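Local coordinates for phosphoribosylamine--glycine ligase (Thermotoga maritima, PDB 1VKZ), which catalyses the ATP-dependent joining of glycine to 5-phosphoribosylamine, giving glycinamide ribonucleotide in de novo purine biosynthesis, at residues Val202-Pro212 against Gly313-Pro324. Residues are numbered along the deposited sequence; the frame is centred on the assembly and turned at random.
Sequences VVNGRNFVILP and GYRGGKMEPVEP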
ATOM      1  N   VAL A 202     -10.382  -6.303  -4.202  1.00 42.76           N
ATOM      2  CA  VAL A 202     -10.944  -5.666  -5.392  1.00 42.24           C
ATOM      3  C   VAL A 202     -12.423  -5.547  -5.116  1.00 41.00           C
ATOM      4  O   VAL A 202     -13.049  -6.498  -4.671  1.00 43.43           O
ATOM      5  CB  VAL A 202     -10.708  -6.481  -6.690  1.00 41.30           C
ATOM      6  CG1 VAL A 202     -11.030  -5.641  -7.888  1.00 37.95           C
ATOM      7  CG2 VAL A 202      -9.262  -6.950  -6.795  1.00 45.76           C
ATOM      8  N   VAL A 203     -12.959  -4.374  -5.392  1.00 40.32           N
ATOM      9  CA  VAL A 203     -14.260  -3.947  -4.924  1.00 41.47           C
ATOM     10  C   VAL A 203     -15.070  -3.267  -6.053  1.00 41.88           C
ATOM     11  O   VAL A 203     -14.525  -2.487  -6.843  1.00 36.07           O
ATOM     12  CB  VAL A 203     -14.129  -2.947  -3.772  1.00 42.29           C
ATOM     13  CG1 VAL A 203     -15.508  -2.405  -3.389  1.00 42.79           C
ATOM     14  CG2 VAL A 203     -13.445  -3.575  -2.562  1.00 44.35           C
ATOM     15  N   ASN A 204     -16.365  -3.595  -6.109  1.00 44.69           N
ATOM     16  CA  ASN A 204     -17.370  -2.913  -6.957  1.00 44.42           C
ATOM     17  C   ASN A 204     -18.625  -2.808  -6.149  1.00 43.43           C
ATOM     18  O   ASN A 204     -19.340  -3.788  -5.985  1.00 44.36           O
ATOM     19  CB  ASN A 204     -17.665  -3.697  -8.259  1.00 45.18           C
ATOM     20  CG  ASN A 204     -18.800  -3.063  -9.118  1.00 50.12           C
ATOM     21  OD1 ASN A 204     -19.033  -1.840  -9.117  1.00 56.10           O
ATOM     22  ND2 ASN A 204     -19.480  -3.909  -9.874  1.00 57.96           N
ATOM     23  N   GLY A 205     -18.873  -1.615  -5.626  1.00 44.10           N
ATOM     24  CA  GLY A 205     -20.037  -1.344  -4.816  1.00 43.01           C
ATOM     25  C   GLY A 205     -19.982  -2.228  -3.609  1.00 43.84           C
ATOM     26  O   GLY A 205     -19.080  -2.067  -2.803  1.00 45.49           O
ATOM     27  N   ARG A 206     -20.916  -3.177  -3.500  1.00 42.46           N
ATOM     28  CA  ARG A 206     -20.986  -4.082  -2.352  1.00 41.35           C
ATOM     29  C   ARG A 206     -20.328  -5.429  -2.595  1.00 44.71           C
ATOM     30  O   ARG A 206     -20.132  -6.194  -1.658  1.00 46.57           O
ATOM     31  CB  ARG A 206     -22.434  -4.292  -1.934  1.00 42.13           C
ATOM     32  CG  ARG A 206     -23.041  -3.087  -1.251  1.00 35.76           C
ATOM     33  CD  ARG A 206     -22.724  -2.978   0.226  1.00 47.04           C
ATOM     34  NE  ARG A 206     -23.560  -3.816   1.095  1.00 44.45           N
ATOM     35  CZ  ARG A 206     -24.835  -3.581   1.376  1.00 54.18           C
ATOM     36  NH1 ARG A 206     -25.457  -2.543   0.837  1.00 63.77           N
ATOM     37  NH2 ARG A 206     -25.513  -4.402   2.180  1.00 53.42           N
ATOM     38  N   ASN A 207     -19.970  -5.708  -3.844  1.00 47.09           N
ATOM     39  CA  ASN A 207     -19.217  -6.891  -4.191  1.00 47.09           C
ATOM     40  C   ASN A 207     -17.743  -6.665  -3.986  1.00 47.77           C
ATOM     41  O   ASN A 207     -17.253  -5.590  -4.294  1.00 49.75           O
ATOM     42  CB  ASN A 207     -19.474  -7.210  -5.641  1.00 47.51           C
ATOM     43  CG  ASN A 207     -20.920  -7.310  -5.918  1.00 48.02           C
ATOM     44  OD1 ASN A 207     -21.645  -7.872  -5.106  1.00 41.30           O
ATOM     45  ND2 ASN A 207     -21.380  -6.720  -7.029  1.00 53.85           N
ATOM     46  N   PHE A 208     -17.043  -7.673  -3.461  1.00 45.84           N
ATOM     47  CA  PHE A 208     -15.589  -7.627  -3.317  1.00 46.08           C
ATOM     48  C   PHE A 208     -14.965  -9.025  -3.380  1.00 45.75           C
ATOM     49  O   PHE A 208     -15.615 -10.018  -3.053  1.00 45.73           O
ATOM     50  CB  PHE A 208     -15.184  -6.934  -2.000  1.00 44.98           C
ATOM     51  CG  PHE A 208     -15.681  -7.633  -0.759  1.00 39.78           C
ATOM     52  CD1 PHE A 208     -16.946  -7.382  -0.264  1.00 47.46           C
ATOM     53  CD2 PHE A 208     -14.890  -8.513  -0.089  1.00 39.59           C
ATOM     54  CE1 PHE A 208     -17.407  -8.025   0.889  1.00 41.99           C
ATOM     55  CE2 PHE A 208     -15.359  -9.169   1.050  1.00 46.83           C
ATOM     56  CZ  PHE A 208     -16.614  -8.918   1.530  1.00 38.73           C
ATOM     57  N   VAL A 209     -13.699  -9.097  -3.784  1.00 45.23           N
ATOM     58  CA  VAL A 209     -12.933 -10.330  -3.635  1.00 44.28           C
ATOM     59  C   VAL A 209     -11.730  -9.989  -2.808  1.00 43.58           C
ATOM     60  O   VAL A 209     -11.088  -8.973  -3.034  1.00 45.69           O
ATOM     61  CB  VAL A 209     -12.556 -11.017  -4.983  1.00 44.22           C
ATOM     62  CG1 VAL A 209     -13.723 -10.930  -5.948  1.00 50.88           C
ATOM     63  CG2 VAL A 209     -11.323 -10.443  -5.634  1.00 46.44           C
ATOM     64  N   ILE A 210     -11.437 -10.823  -1.821  1.00 44.44           N
ATOM     65  CA  ILE A 210     -10.243 -10.635  -0.985  1.00 41.69           C
ATOM     66  C   ILE A 210      -9.038 -11.247  -1.677  1.00 37.56           C
ATOM     67  O   ILE A 210      -9.096 -12.354  -2.159  1.00 38.57           O
ATOM     68  CB  ILE A 210     -10.445 -11.244   0.399  1.00 40.37           C
ATOM     69  CG1 ILE A 210     -11.562 -10.508   1.125  1.00 40.43           C
ATOM     70  CG2 ILE A 210      -9.159 -11.118   1.204  1.00 49.65           C
ATOM     71  CD1 ILE A 210     -11.863 -11.005   2.473  1.00 45.96           C
ATOM     72  N   LEU A 211      -7.945 -10.509  -1.732  1.00 38.83           N
ATOM     73  CA  LEU A 211      -6.733 -10.995  -2.346  1.00 38.23           C
ATOM     74  C   LEU A 211      -5.884 -11.853  -1.380  1.00 39.10           C
ATOM     75  O   LEU A 211      -6.087 -11.831  -0.179  1.00 38.40           O
ATOM     76  CB  LEU A 211      -5.958  -9.803  -2.878  1.00 38.90           C
ATOM     77  CG  LEU A 211      -6.736  -9.142  -4.008  1.00 35.95           C
ATOM     78  CD1 LEU A 211      -6.128  -7.801  -4.429  1.00 40.62           C
ATOM     79  CD2 LEU A 211      -6.806 -10.095  -5.180  1.00 44.84           C
ATOM     80  N   PRO A 212      -4.950 -12.628  -1.910  1.00 40.25           N
ATOM     81  CA  PRO A 212      -4.077 -13.394  -1.087  1.00 39.85           C
ATOM     82  C   PRO A 212      -3.439 -12.539  -0.011  1.00 40.08           C
ATOM     83  O   PRO A 212      -2.940 -11.452  -0.302  1.00 44.10           O
ATOM     84  CB  PRO A 212      -3.001 -13.847  -2.072  1.00 40.26           C
ATOM     85  CG  PRO A 212      -3.642 -13.920  -3.316  1.00 39.55           C
ATOM     86  CD  PRO A 212      -4.643 -12.830  -3.336  1.00 41.24           C
ATOM     87  N   GLY A 313     -14.535  -6.270 -11.986  1.00 40.50           N
ATOM     88  CA  GLY A 313     -14.926  -5.209 -11.079  1.00 40.51           C
ATOM     89  C   GLY A 313     -15.129  -3.889 -11.800  1.00 41.21           C
ATOM     90  O   GLY A 313     -16.171  -3.237 -11.649  1.00 40.12           O
ATOM     91  N   TYR A 314     -14.159  -3.514 -12.620  1.00 41.51           N
ATOM     92  CA  TYR A 314     -14.308  -2.339 -13.488  1.00 40.79           C
ATOM     93  C   TYR A 314     -15.517  -2.401 -14.373  1.00 41.72           C
ATOM     94  O   TYR A 314     -16.216  -1.403 -14.542  1.00 44.92           O
ATOM     95  CB  TYR A 314     -13.090  -2.159 -14.398  1.00 40.09           C
ATOM     96  CG  TYR A 314     -13.218  -0.932 -15.255  1.00 39.16           C
ATOM     97  CD1 TYR A 314     -13.131   0.337 -14.694  1.00 41.42           C
ATOM     98  CD2 TYR A 314     -13.457  -1.027 -16.626  1.00 46.31           C
ATOM     99  CE1 TYR A 314     -13.265   1.490 -15.470  1.00 36.64           C
ATOM    100  CE2 TYR A 314     -13.583   0.113 -17.410  1.00 45.14           C
ATOM    101  CZ  TYR A 314     -13.485   1.371 -16.821  1.00 39.06           C
ATOM    102  OH  TYR A 314     -13.609   2.499 -17.585  1.00 44.70           O
ATOM    103  N   ARG A 315     -15.761  -3.561 -14.972  1.00 42.75           N
ATOM    104  CA  ARG A 315     -16.829  -3.695 -15.962  1.00 41.88           C
ATOM    105  C   ARG A 315     -18.213  -3.804 -15.307  1.00 43.29           C
ATOM    106  O   ARG A 315     -19.243  -3.751 -15.995  1.00 44.91           O
ATOM    107  CB  ARG A 315     -16.562  -4.903 -16.867  1.00 40.55           C
ATOM    108  N   GLY A 316     -18.256  -3.945 -13.987  1.00 42.58           N
ATOM    109  CA  GLY A 316     -19.528  -4.130 -13.290  1.00 42.16           C
ATOM    110  C   GLY A 316     -19.993  -5.566 -13.202  1.00 41.23           C
ATOM    111  O   GLY A 316     -21.095  -5.828 -12.735  1.00 39.67           O
ATOM    112  N   GLY A 317     -19.156  -6.508 -13.632  1.00 42.89           N
ATOM    113  CA  GLY A 317     -19.518  -7.925 -13.595  1.00 44.66           C
ATOM    114  C   GLY A 317     -19.097  -8.632 -12.321  1.00 46.07           C
ATOM    115  O   GLY A 317     -18.493  -8.020 -11.408  1.00 46.02           O
ATOM    116  N   LYS A 318     -19.419  -9.925 -12.276  1.00 46.80           N
ATOM    117  CA  LYS A 318     -19.034 -10.826 -11.176  1.00 48.28           C
ATOM    118  C   LYS A 318     -17.545 -11.103 -11.136  1.00 47.50           C
ATOM    119  O   LYS A 318     -16.957 -11.488 -12.137  1.00 48.59           O
ATOM    120  CB  LYS A 318     -19.768 -12.166 -11.304  1.00 48.80           C
ATOM    121  CG  LYS A 318     -21.261 -12.051 -11.132  1.00 48.39           C
ATOM    122  CD  LYS A 318     -21.959 -13.347 -11.522  1.00 50.32           C
ATOM    123  CE  LYS A 318     -23.446 -13.129 -11.718  1.00 49.02           C
ATOM    124  NZ  LYS A 318     -23.991 -14.082 -12.714  1.00 53.06           N
HETATM  125  N   MSE A 319     -16.924 -10.903  -9.982  1.00 47.21           N
HETATM  126  CA  MSE A 319     -15.519 -11.210  -9.848  1.00 47.54           C
HETATM  127  C   MSE A 319     -15.396 -12.580  -9.262  1.00 45.69           C
HETATM  128  O   MSE A 319     -16.143 -12.955  -8.357  1.00 42.71           O
HETATM  129  CB  MSE A 319     -14.816 -10.209  -8.956  1.00 48.03           C
HETATM  130  CG  MSE A 319     -14.790  -8.818  -9.541  1.00 52.24           C
HETATM  131 SE   MSE A 319     -14.208  -7.503  -8.226  1.00 54.63          SE
HETATM  132  CE  MSE A 319     -15.726  -7.584  -6.980  1.00 47.19           C
ATOM    133  N   GLU A 320     -14.433 -13.319  -9.801  1.00 45.87           N
ATOM    134  CA  GLU A 320     -14.116 -14.642  -9.340  1.00 47.02           C
ATOM    135  C   GLU A 320     -12.943 -14.546  -8.371  1.00 44.93           C
ATOM    136  O   GLU A 320     -12.105 -13.659  -8.519  1.00 45.10           O
ATOM    137  CB  GLU A 320     -13.746 -15.517 -10.539  1.00 48.23           C
ATOM    138  CG  GLU A 320     -14.876 -15.688 -11.543  1.00 52.62           C
ATOM    139  CD  GLU A 320     -16.064 -16.467 -10.981  1.00 60.25           C
ATOM    140  OE1 GLU A 320     -15.872 -17.230 -10.001  1.00 60.62           O
ATOM    141  OE2 GLU A 320     -17.189 -16.314 -11.520  1.00 60.85           O
ATOM    142  N   PRO A 321     -12.901 -15.433  -7.379  1.00 44.01           N
ATOM    143  CA  PRO A 321     -11.818 -15.473  -6.386  1.00 45.37           C
ATOM    144  C   PRO A 321     -10.398 -15.473  -6.959  1.00 47.06           C
ATOM    145  O   PRO A 321     -10.135 -16.125  -7.969  1.00 47.72           O
ATOM    146  CB  PRO A 321     -12.056 -16.809  -5.655  1.00 44.98           C
ATOM    147  CG  PRO A 321     -13.496 -17.085  -5.810  1.00 43.82           C
ATOM    148  CD  PRO A 321     -13.929 -16.449  -7.102  1.00 45.05           C
ATOM    149  N   VAL A 322      -9.484 -14.778  -6.291  1.00 48.13           N
ATOM    150  CA  VAL A 322      -8.085 -14.786  -6.711  1.00 48.67           C
ATOM    151  C   VAL A 322      -7.257 -15.800  -5.912  1.00 49.67           C
ATOM    152  O   VAL A 322      -6.796 -15.509  -4.812  1.00 52.72           O
ATOM    153  CB  VAL A 322      -7.495 -13.387  -6.606  1.00 48.11           C
ATOM    154  CG1 VAL A 322      -6.022 -13.372  -7.031  1.00 43.10           C
ATOM    155  CG2 VAL A 322      -8.347 -12.444  -7.463  1.00 50.43           C
ATOM    156  N   GLU A 323      -7.059 -16.975  -6.495  1.00 48.45           N
ATOM    157  CA  GLU A 323      -6.355 -18.057  -5.840  1.00 48.99           C
ATOM    158  C   GLU A 323      -4.860 -17.925  -6.120  1.00 47.54           C
ATOM    159  O   GLU A 323      -4.446 -17.811  -7.270  1.00 47.18           O
ATOM    160  CB  GLU A 323      -6.848 -19.418  -6.353  1.00 50.67           C
ATOM    161  CG  GLU A 323      -8.370 -19.577  -6.493  1.00 59.53           C
ATOM    162  CD  GLU A 323      -9.083 -19.928  -5.190  1.00 68.19           C
ATOM    163  OE1 GLU A 323      -8.776 -19.296  -4.144  1.00 66.97           O
ATOM    164  OE2 GLU A 323      -9.967 -20.832  -5.222  1.00 69.69           O
ATOM    165  N   PRO A 324      -4.038 -17.975  -5.082  1.00 45.97           N
ATOM    166  CA  PRO A 324      -2.602 -17.946  -5.271  1.00 46.68           C
ATOM    167  C   PRO A 324      -2.030 -19.271  -5.761  1.00 48.26           C
ATOM    168  O   PRO A 324      -2.420 -20.351  -5.275  1.00 49.36           O
ATOM    169  CB  PRO A 324      -2.085 -17.665  -3.869  1.00 48.83           C
ATOM    170  CG  PRO A 324      -3.128 -18.236  -2.951  1.00 45.17           C
ATOM    171  CD  PRO A 324      -4.415 -18.068  -3.658  1.00 45.72           C
TER
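The β-hairpin of the ATP-grasp domain formed by strands 195-204 and 207-210, closed by a type II' turn with G205 at positive phi, packs one face on the helix end at G313-G316 and on M319, and the chain leaving it, L211-P212, continues onto V322 and P324. M319, a selenomethionine, carries the largest share of the contact: its long, unbranched chain suits it to lie across both strands. Its SE rests 3.7 Å from V202 CG1, while the bend at chi3 (-67°) swings CE over the backbone of the edge strand, 3.7 Å from F208 CA. V209 CG1 meets M319 CB at 3.3 Å, closer than usual for two carbons. Glycine suits position G313, since a CB there would be crowded by M319 SE. Near the turn, N204 has CG anti to its own N (chi1 175°), which carries the amide across to the Schellman motif that ends helix 303-315; ND2 lies 3.4 Å from CA of G316, whose positive phi favours glycine, and the amide packs on this residue rather than bonding to it. With an alanine here that amide would be gone, which is likely to leave a gap between the turn and the helix end. Farther along, compact V322 sets CG2 3.6 Å from L211 CD2, and P212 sets CD beside V322 O and CG 4.1 Å from P324 CB. Helix 242-261 covers the hairpin's other face through F208 and I210, V322 also leans on A309 of helix 303-315, and helix 294-301 receives L211, P212 and P324.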